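Local structure of nicotinate-nucleotide pyrophosphorylase (Ehrlichia chaffeensis, 3L0G) at residues R151-K162 and S172-G180; S252-V260 and V273-I281. The protein probably catalyses the phosphoribosylation and decarboxylation of quinolinate to nicotinate mononucleotide, a step of NAD(+) biosynthesis. One frame throughout, in Å; residues are numbered along the deposited sequence.

Contact 1 (R151-K162 and S172-G180). With FMT (formic acid), chain J.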
loop_
_atom_site.group_PDB
_atom_site.type_symbol
_atom_site.label_atom_id
_atom_site.label_comp_id
_atom_site.label_asym_id
_atom_site.label_seq_id
_atom_site.Cartn_x
_atom_site.Cartn_y
_atom_site.Cartn_z
ATOM N N ARG C 151 4.254 0.165 21.244
ATOM C CA ARG C 151 3.295 0.365 20.198
ATOM C C ARG C 151 2.713 1.791 20.172
ATOM O O ARG C 151 1.814 2.087 19.369
ATOM C CB ARG C 151 2.187 -0.714 20.258
ATOM C CG ARG C 151 2.700 -2.103 19.714
ATOM C CD ARG C 151 1.785 -3.270 20.026
ATOM N NE ARG C 151 0.403 -2.996 19.655
ATOM C CZ ARG C 151 -0.589 -2.701 20.507
ATOM N NH1 ARG C 151 -1.789 -2.407 20.038
ATOM N NH2 ARG C 151 -0.411 -2.725 21.820
ATOM N N LYS C 152 3.272 2.681 20.994
ATOM C CA LYS C 152 2.892 4.078 20.986
ATOM C C LYS C 152 3.754 4.770 19.952
ATOM O O LYS C 152 4.581 5.651 20.248
ATOM C CB LYS C 152 3.069 4.698 22.360
ATOM C CG LYS C 152 2.188 4.087 23.418
ATOM C CD LYS C 152 2.635 4.519 24.801
ATOM C CE LYS C 152 1.542 4.317 25.821
ATOM N NZ LYS C 152 2.108 3.956 27.125
ATOM N N THR C 153 3.531 4.344 18.713
ATOM C CA THR C 153 4.212 4.872 17.565
ATOM C C THR C 153 3.312 5.865 16.812
ATOM O O THR C 153 2.125 6.018 17.105
ATOM C CB THR C 153 4.631 3.664 16.691
ATOM O OG1 THR C 153 3.502 2.796 16.518
ATOM C CG2 THR C 153 5.740 2.838 17.386
ATOM N N THR C 154 3.891 6.536 15.826
ATOM C CA THR C 154 3.190 7.462 14.966
ATOM C C THR C 154 2.291 6.633 14.027
ATOM O O THR C 154 2.768 5.673 13.410
ATOM C CB THR C 154 4.198 8.288 14.146
ATOM O OG1 THR C 154 5.246 8.758 15.007
ATOM C CG2 THR C 154 3.531 9.478 13.423
ATOM N N PRO C 155 0.981 6.970 13.964
ATOM C CA PRO C 155 0.039 6.252 13.125
ATOM C C PRO C 155 0.491 6.166 11.691
ATOM O O PRO C 155 0.840 7.173 11.091
ATOM C CB PRO C 155 -1.249 7.069 13.255
ATOM C CG PRO C 155 -1.170 7.571 14.699
ATOM C CD PRO C 155 0.303 7.957 14.838
ATOM N N GLY C 156 0.528 4.947 11.167
ATOM C CA GLY C 156 0.991 4.706 9.814
ATOM C C GLY C 156 2.474 4.494 9.671
ATOM O O GLY C 156 2.928 4.108 8.606
ATOM N N LEU C 157 3.238 4.775 10.720
ATOM C CA LEU C 157 4.686 4.590 10.723
ATOM C C LEU C 157 5.193 3.597 11.769
ATOM O O LEU C 157 6.322 3.731 12.270
ATOM C CB LEU C 157 5.361 5.943 10.919
ATOM C CG LEU C 157 4.995 7.014 9.869
ATOM C CD1 LEU C 157 5.665 8.349 10.158
ATOM C CD2 LEU C 157 5.353 6.576 8.449
ATOM N N ARG C 158 4.375 2.605 12.110
ATOM C CA ARG C 158 4.776 1.632 13.124
ATOM C C ARG C 158 6.135 1.053 12.817
ATOM O O ARG C 158 7.017 0.949 13.689
ATOM C CB ARG C 158 3.768 0.466 13.196
ATOM C CG ARG C 158 4.230 -0.774 13.963
ATOM C CD ARG C 158 4.547 -0.532 15.436
ATOM N NE ARG C 158 3.452 0.122 16.126
ATOM C CZ ARG C 158 2.269 -0.436 16.380
ATOM N NH1 ARG C 158 1.997 -1.708 16.046
ATOM N NH2 ARG C 158 1.339 0.291 16.973
ATOM N N MET C 159 6.287 0.610 11.572
ATOM C CA MET C 159 7.481 -0.158 11.237
ATOM C C MET C 159 8.658 0.792 11.059
ATOM O O MET C 159 9.748 0.474 11.492
ATOM C CB MET C 159 7.236 -1.082 10.012
ATOM C CG MET C 159 6.299 -2.267 10.305
ATOM S SD MET C 159 6.813 -3.275 11.734
ATOM C CE MET C 159 8.348 -3.977 11.060
ATOM N N LEU C 160 8.463 1.969 10.458
ATOM C CA LEU C 160 9.583 2.940 10.406
ATOM C C LEU C 160 10.065 3.340 11.816
ATOM O O LEU C 160 11.261 3.514 12.051
ATOM C CB LEU C 160 9.193 4.201 9.647
ATOM C CG LEU C 160 10.253 5.304 9.611
ATOM C CD1 LEU C 160 11.585 4.776 9.040
ATOM C CD2 LEU C 160 9.733 6.482 8.850
ATOM N N ASP C 161 9.130 3.488 12.753
ATOM C CA ASP C 161 9.475 3.960 14.111
ATOM C C ASP C 161 10.254 2.884 14.855
ATOM O O ASP C 161 11.330 3.151 15.426
ATOM C CB ASP C 161 8.228 4.418 14.881
ATOM C CG ASP C 161 7.686 5.789 14.395
ATOM O OD1 ASP C 161 8.178 6.338 13.368
ATOM O OD2 ASP C 161 6.741 6.307 15.037
ATOM N N LYS C 162 9.767 1.647 14.779
ATOM C CA LYS C 162 10.471 0.545 15.413
ATOM C C LYS C 162 11.832 0.305 14.749
ATOM O O LYS C 162 12.776 0.030 15.439
ATOM C CB LYS C 162 9.634 -0.736 15.467
ATOM C CG LYS C 162 8.580 -0.706 16.586
ATOM C CD LYS C 162 7.690 -1.895 16.541
ATOM C CE LYS C 162 6.822 -1.985 17.783
ATOM N NZ LYS C 162 7.635 -2.341 18.953
ATOM N N SER C 172 12.994 -4.518 20.088
ATOM C CA SER C 172 11.526 -4.598 20.070
ATOM C C SER C 172 11.015 -5.981 20.445
ATOM O O SER C 172 11.404 -6.942 19.829
ATOM C CB SER C 172 11.014 -4.297 18.686
ATOM O OG SER C 172 9.601 -4.413 18.623
ATOM N N TYR C 173 10.112 -6.048 21.425
ATOM C CA TYR C 173 9.422 -7.304 21.780
ATOM C C TYR C 173 8.575 -7.860 20.653
ATOM O O TYR C 173 8.595 -9.058 20.367
ATOM C CB TYR C 173 8.544 -7.094 23.009
ATOM C CG TYR C 173 7.775 -8.335 23.420
ATOM C CD1 TYR C 173 8.437 -9.499 23.766
ATOM C CD2 TYR C 173 6.402 -8.336 23.486
ATOM C CE1 TYR C 173 7.717 -10.645 24.150
ATOM C CE2 TYR C 173 5.690 -9.464 23.848
ATOM C CZ TYR C 173 6.337 -10.615 24.165
ATOM O OH TYR C 173 5.605 -11.743 24.538
ATOM N N ARG C 174 7.811 -6.987 20.011
ATOM C CA ARG C 174 6.906 -7.402 18.974
ATOM C C ARG C 174 6.592 -6.217 18.070
ATOM O O ARG C 174 6.705 -5.093 18.490
ATOM C CB ARG C 174 5.619 -7.955 19.592
ATOM C CG ARG C 174 4.678 -6.904 20.212
ATOM C CD ARG C 174 3.524 -7.614 20.969
ATOM N NE ARG C 174 2.706 -6.660 21.707
ATOM C CZ ARG C 174 1.451 -6.861 22.103
ATOM N NH1 ARG C 174 0.833 -8.006 21.857
ATOM N NH2 ARG C 174 0.790 -5.884 22.711
ATOM N N ASP C 175 6.217 -6.506 16.835
ATOM C CA ASP C 175 5.897 -5.499 15.850
ATOM C C ASP C 175 4.482 -4.990 16.032
ATOM O O ASP C 175 4.221 -3.818 15.842
ATOM C CB ASP C 175 6.070 -6.045 14.437
ATOM C CG ASP C 175 7.534 -6.210 14.035
ATOM O OD1 ASP C 175 8.439 -5.689 14.683
ATOM O OD2 ASP C 175 7.769 -6.878 13.029
ATOM N N ASN C 176 3.568 -5.851 16.423
ATOM C CA ASN C 176 2.168 -5.481 16.518
ATOM C C ASN C 176 1.392 -6.549 17.271
ATOM O O ASN C 176 1.991 -7.331 17.959
ATOM C CB ASN C 176 1.603 -5.230 15.124
ATOM C CG ASN C 176 1.617 -6.453 14.253
ATOM O OD1 ASN C 176 1.799 -7.600 14.726
ATOM N ND2 ASN C 176 1.358 -6.236 12.961
ATOM N N LEU C 177 0.075 -6.561 17.183
ATOM C CA LEU C 177 -0.737 -7.464 17.993
ATOM C C LEU C 177 -0.740 -8.924 17.538
ATOM O O LEU C 177 -1.249 -9.786 18.263
ATOM C CB LEU C 177 -2.174 -6.954 18.070
ATOM C CG LEU C 177 -2.328 -5.661 18.874
ATOM C CD1 LEU C 177 -3.748 -5.169 18.801
ATOM C CD2 LEU C 177 -1.840 -5.868 20.312
ATOM N N CYS C 178 -0.223 -9.188 16.336
ATOM C CA CYS C 178 -0.143 -10.531 15.791
ATOM C C CYS C 178 1.064 -11.361 16.217
ATOM O O CYS C 178 0.967 -12.586 16.205
ATOM C CB CYS C 178 -0.127 -10.499 14.248
ATOM S SG CYS C 178 -1.283 -9.359 13.495
ATOM N N ASP C 179 2.198 -10.753 16.563
ATOM C CA ASP C 179 3.444 -11.552 16.675
ATOM C C ASP C 179 4.057 -11.649 18.070
ATOM O O ASP C 179 5.240 -11.960 18.205
ATOM C CB ASP C 179 4.510 -11.071 15.688
ATOM C CG ASP C 179 4.890 -9.638 15.916
ATOM O OD1 ASP C 179 6.081 -9.248 15.716
ATOM O OD2 ASP C 179 3.968 -8.887 16.308
ATOM N N GLY C 180 3.259 -11.386 19.093
ATOM C CA GLY C 180 3.620 -11.749 20.440
ATOM C C GLY C 180 2.454 -11.542 21.392
ATOM O O GLY C 180 1.572 -10.733 21.137
HETATM C C FMT J . 3.379 -3.381 23.059
HETATM O O1 FMT J . 3.969 -4.269 22.429
HETATM O O2 FMT J . 2.158 -3.396 23.263
#
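Arg151 and Arg174 reach from the two segments to one formate, probably taken from the crystallisation liquor. Arg174 meets it with an edge, NE bonding to O1 of the formate at 2.8 Å and NH2 to O2 at 2.9 Å, both nearly straight. Arg151 adds NH2 to O2 at 3.0 Å. The two guanidinium planes stand 74° apart, and the shared anion, which also bonds Lys184, would offset their like charges. Leu177 CD2 sits over the centre of the Arg151 guanidinium, 3.4 Å from CZ, and covers that face.

Beside this site, the ammonium of Lys162 bonds Ser172 OG and Arg174 O, each 2.9 Å from NZ, so the carbonyl of the formate-binding Arg174 itself is held; NZ also bonds Ser149 OG and, weakly, Thr150 O. Arg158 NH1 donates to the Asp175 carbonyl in its plane, on a lone pair. Met159 lays its SD and CE across the Asp175 carboxylate.

The 151-162 segment follows strand 146-148 and passes through a type II beta turn, Thr154 to Leu157, into helix 158-167; 172-180 leads on to strand 181-183. Basic side chains clustered around a carboxylate here are consistent with an anion-binding pocket of the quinolinate phosphoribosyltransferase barrel.

Further out, Arg158 is bent at chi2 (61°) and chi3 (53°), which curls NE back to Thr153 OG1 at 2.7 Å. Asp37 of the second subunit forms salt bridges with Arg151 NH1 and Arg158 NH1. Asp179 receives the Asp175 and Asn176 backbone N-H groups on its two oxygens, and Arg174 NH1 bonds Gly180 O.

Contact 2 (S252-V260 and V273-I281). With EDO (1,2-ethanediol), chain I.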
loop_
_atom_site.group_PDB
_atom_site.type_symbol
_atom_site.label_atom_id
_atom_site.label_comp_id
_atom_site.label_asym_id
_atom_site.label_seq_id
_atom_site.Cartn_x
_atom_site.Cartn_y
_atom_site.Cartn_z
ATOM N N SER C 252 11.756 -14.629 36.029
ATOM C CA SER C 252 11.096 -14.112 34.845
ATOM C C SER C 252 11.911 -12.937 34.316
ATOM O O SER C 252 12.679 -12.327 35.038
ATOM C CB SER C 252 9.627 -13.751 35.178
ATOM O OG SER C 252 9.054 -12.861 34.250
ATOM N N VAL C 253 11.779 -12.669 33.022
ATOM C CA VAL C 253 12.315 -11.457 32.449
ATOM C C VAL C 253 11.522 -10.303 33.097
ATOM O O VAL C 253 10.341 -10.460 33.390
ATOM C CB VAL C 253 12.195 -11.481 30.895
ATOM C CG1 VAL C 253 12.365 -10.087 30.298
ATOM C CG2 VAL C 253 13.234 -12.507 30.284
ATOM N N LEU C 254 12.182 -9.187 33.376
ATOM C CA LEU C 254 11.523 -7.987 33.942
ATOM C C LEU C 254 11.796 -6.792 33.086
ATOM O O LEU C 254 12.962 -6.457 32.824
ATOM C CB LEU C 254 12.056 -7.658 35.354
ATOM C CG LEU C 254 11.295 -8.117 36.584
ATOM C CD1 LEU C 254 12.005 -7.638 37.870
ATOM C CD2 LEU C 254 9.850 -7.600 36.502
ATOM N N GLU C 255 10.726 -6.094 32.725
ATOM C CA GLU C 255 10.811 -4.921 31.878
ATOM C C GLU C 255 10.099 -3.795 32.599
ATOM O O GLU C 255 9.021 -4.025 33.136
ATOM C CB GLU C 255 10.102 -5.205 30.561
ATOM C CG GLU C 255 9.953 -4.029 29.664
ATOM C CD GLU C 255 9.615 -4.444 28.237
ATOM O OE1 GLU C 255 8.815 -3.738 27.612
ATOM O OE2 GLU C 255 10.144 -5.473 27.760
ATOM N N VAL C 256 10.685 -2.606 32.609
ATOM C CA VAL C 256 10.015 -1.412 33.132
ATOM C C VAL C 256 9.509 -0.661 31.921
ATOM O O VAL C 256 10.272 -0.429 30.980
ATOM C CB VAL C 256 10.972 -0.511 33.954
ATOM C CG1 VAL C 256 10.301 0.838 34.329
ATOM C CG2 VAL C 256 11.474 -1.240 35.228
ATOM N N SER C 257 8.229 -0.297 31.945
ATOM C CA SER C 257 7.609 0.440 30.860
ATOM C C SER C 257 7.079 1.760 31.372
ATOM O O SER C 257 6.503 1.836 32.463
ATOM C CB SER C 257 6.454 -0.339 30.256
ATOM O OG SER C 257 6.270 0.034 28.886
ATOM N N GLY C 258 7.310 2.803 30.580
ATOM C CA GLY C 258 6.826 4.150 30.860
ATOM C C GLY C 258 7.760 5.161 30.229
ATOM O O GLY C 258 8.891 4.810 29.827
ATOM N N CYS C 259 7.319 6.416 30.154
ATOM C CA CYS C 259 8.159 7.506 29.613
ATOM C C CYS C 259 9.180 7.999 30.636
ATOM O O CYS C 259 9.068 9.114 31.144
ATOM C CB CYS C 259 7.318 8.712 29.150
ATOM S SG CYS C 259 6.453 8.488 27.612
ATOM N N VAL C 260 10.190 7.187 30.915
ATOM C CA VAL C 260 11.287 7.555 31.793
ATOM C C VAL C 260 11.976 8.817 31.277
ATOM O O VAL C 260 12.207 8.941 30.091
ATOM C CB VAL C 260 12.346 6.411 31.803
ATOM C CG1 VAL C 260 13.247 6.489 33.069
ATOM C CG2 VAL C 260 11.680 5.087 31.700
ATOM N N VAL C 273 16.694 -4.832 36.302
ATOM C CA VAL C 273 15.700 -5.208 35.305
ATOM C C VAL C 273 16.431 -5.546 33.982
ATOM O O VAL C 273 17.602 -5.214 33.824
ATOM C CB VAL C 273 14.638 -4.088 35.156
ATOM C CG1 VAL C 273 13.832 -3.953 36.471
ATOM C CG2 VAL C 273 15.266 -2.742 34.739
ATOM N N ASP C 274 15.763 -6.225 33.065
ATOM C CA ASP C 274 16.361 -6.627 31.778
ATOM C C ASP C 274 16.130 -5.629 30.647
ATOM O O ASP C 274 17.000 -5.419 29.796
ATOM C CB ASP C 274 15.793 -7.978 31.343
ATOM C CG ASP C 274 16.033 -9.069 32.388
ATOM O OD1 ASP C 274 17.201 -9.383 32.644
ATOM O OD2 ASP C 274 15.059 -9.582 32.979
ATOM N N TYR C 275 14.951 -5.022 30.647
ATOM C CA TYR C 275 14.540 -4.135 29.574
ATOM C C TYR C 275 13.914 -2.876 30.154
ATOM O O TYR C 275 13.308 -2.919 31.225
ATOM C CB TYR C 275 13.515 -4.843 28.693
ATOM C CG TYR C 275 14.061 -6.072 27.976
ATOM C CD1 TYR C 275 14.887 -5.926 26.870
ATOM C CD2 TYR C 275 13.752 -7.356 28.394
ATOM C CE1 TYR C 275 15.372 -6.996 26.190
ATOM C CE2 TYR C 275 14.272 -8.485 27.708
ATOM C CZ TYR C 275 15.072 -8.278 26.606
ATOM O OH TYR C 275 15.616 -9.315 25.897
ATOM N N ILE C 276 14.056 -1.765 29.437
ATOM C CA ILE C 276 13.207 -0.599 29.673
ATOM C C ILE C 276 12.552 -0.179 28.347
ATOM O O ILE C 276 13.249 0.172 27.375
ATOM C CB ILE C 276 13.983 0.568 30.317
ATOM C CG1 ILE C 276 14.552 0.124 31.678
ATOM C CG2 ILE C 276 13.058 1.810 30.507
ATOM C CD1 ILE C 276 15.715 0.998 32.172
ATOM N N SER C 277 11.214 -0.224 28.340
ATOM C CA SER C 277 10.355 0.177 27.224
ATOM C C SER C 277 9.953 1.635 27.393
ATOM O O SER C 277 9.451 1.983 28.445
ATOM C CB SER C 277 9.064 -0.647 27.238
ATOM O OG SER C 277 9.150 -1.762 26.392
ATOM N N ILE C 278 10.115 2.465 26.361
ATOM C CA ILE C 278 9.894 3.895 26.490
ATOM C C ILE C 278 8.998 4.406 25.352
ATOM O O ILE C 278 9.394 4.376 24.203
ATOM C CB ILE C 278 11.234 4.678 26.476
ATOM C CG1 ILE C 278 12.191 4.130 27.525
ATOM C CG2 ILE C 278 10.975 6.157 26.741
ATOM C CD1 ILE C 278 13.566 4.762 27.465
ATOM N N GLY C 279 7.791 4.862 25.697
ATOM C CA GLY C 279 6.817 5.366 24.720
ATOM C C GLY C 279 7.314 6.629 24.048
ATOM O O GLY C 279 7.150 6.796 22.848
ATOM N N CYS C 280 7.983 7.487 24.804
ATOM C CA CYS C 280 8.378 8.806 24.333
ATOM C C CYS C 280 9.640 8.810 23.411
ATOM O O CYS C 280 10.130 9.861 23.049
ATOM C CB CYS C 280 8.527 9.745 25.554
ATOM S SG CYS C 280 6.932 10.132 26.463
ATOM N N ILE C 281 10.175 7.635 23.031
ATOM C CA ILE C 281 11.200 7.596 21.957
ATOM C C ILE C 281 10.608 7.444 20.541
ATOM O O ILE C 281 11.326 7.618 19.555
ATOM C CB ILE C 281 12.320 6.577 22.179
ATOM C CG1 ILE C 281 11.789 5.141 22.325
ATOM C CG2 ILE C 281 13.133 6.980 23.407
ATOM C CD1 ILE C 281 12.907 4.077 22.451
HETATM C C1 EDO I . 6.186 -3.391 25.920
HETATM O O1 EDO I . 6.129 -2.375 24.927
HETATM C C2 EDO I . 6.863 -4.646 25.363
HETATM O O2 EDO I . 8.296 -4.521 25.288
HETATM O O HOH W 1 15.015 -10.898 35.298
#
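Strands 253-257 and 275-277 pair in parallel, from Glu255 beside Tyr275 to Ser257 beside Ser277. Backbone bonds run from Val256 N to Tyr275 O, from Ser277 N to Val256 O (2.8 Å) and from Gly258 N to Ser277 O. Leu254 O takes two donors, the amides of Asp274 and Tyr275.

Among polar side chains, Asp274 OD2 accepts from Leu254 N at 2.9 Å through its anti lone pair, extending the pairing to the residue before strand 275-277. A water bridges the same oxygen to Ser252 O, and OD1 forms a salt bridge with Lys144. Glu255, extended with CG opposite the backbone N (chi1 172°), brings OE1 to Ser277 OG; the modelled 2.3 Å is too short to trust. Ethanediol O2, probably from the crystallisation liquor, lies a similarly doubtful 2.5 Å from Glu255 OE1; OE2 pairs with Arg148.

Apolar contacts lie on both faces. Val253 CG1 meets the Tyr275 ring at its edge, 3.6 Å from CE2. On the opposite face, Val256 CG2 touches Val273 CG1, and Val260 CG2 packs 3.7 Å from Ile276 CG2; helix 262-269, which links the strands in a beta-alpha-beta crossover, covers Val256, Val260 and Ile276, and helix 238-248 covers Val273.

A disulfide joins Cys259 SG to Cys280 SG (2.1 Å), each with a second conformer. This covalent link closes the end of a pairing that Asp274 secures at its start.

Overall arrangement
Both contacts lie in the C-terminal quinolinate phosphoribosyltransferase domain and come in series along the chain, contact 1 closing before contact 2 opens; their centres are 15 Å apart. Both belong to the region of the six-stranded parallel sheet: contact 1 lies in the chain between its outermost strands, 146-148 and 181-183, while contact 2 lies in the sheet, pairing 253-257 with 275-277, the neighbour of 146-148. The two touch directly, Lys152 CD lying 4.3 Å from Gly279 CA, and Thr282, just after contact 2, bonds Lys152 O. Residues 151-162 and 172-180 also face the second subunit, whereas no other chain touches contact 2, so the sheet pairing lies within one subunit and the formate site beside a subunit interface.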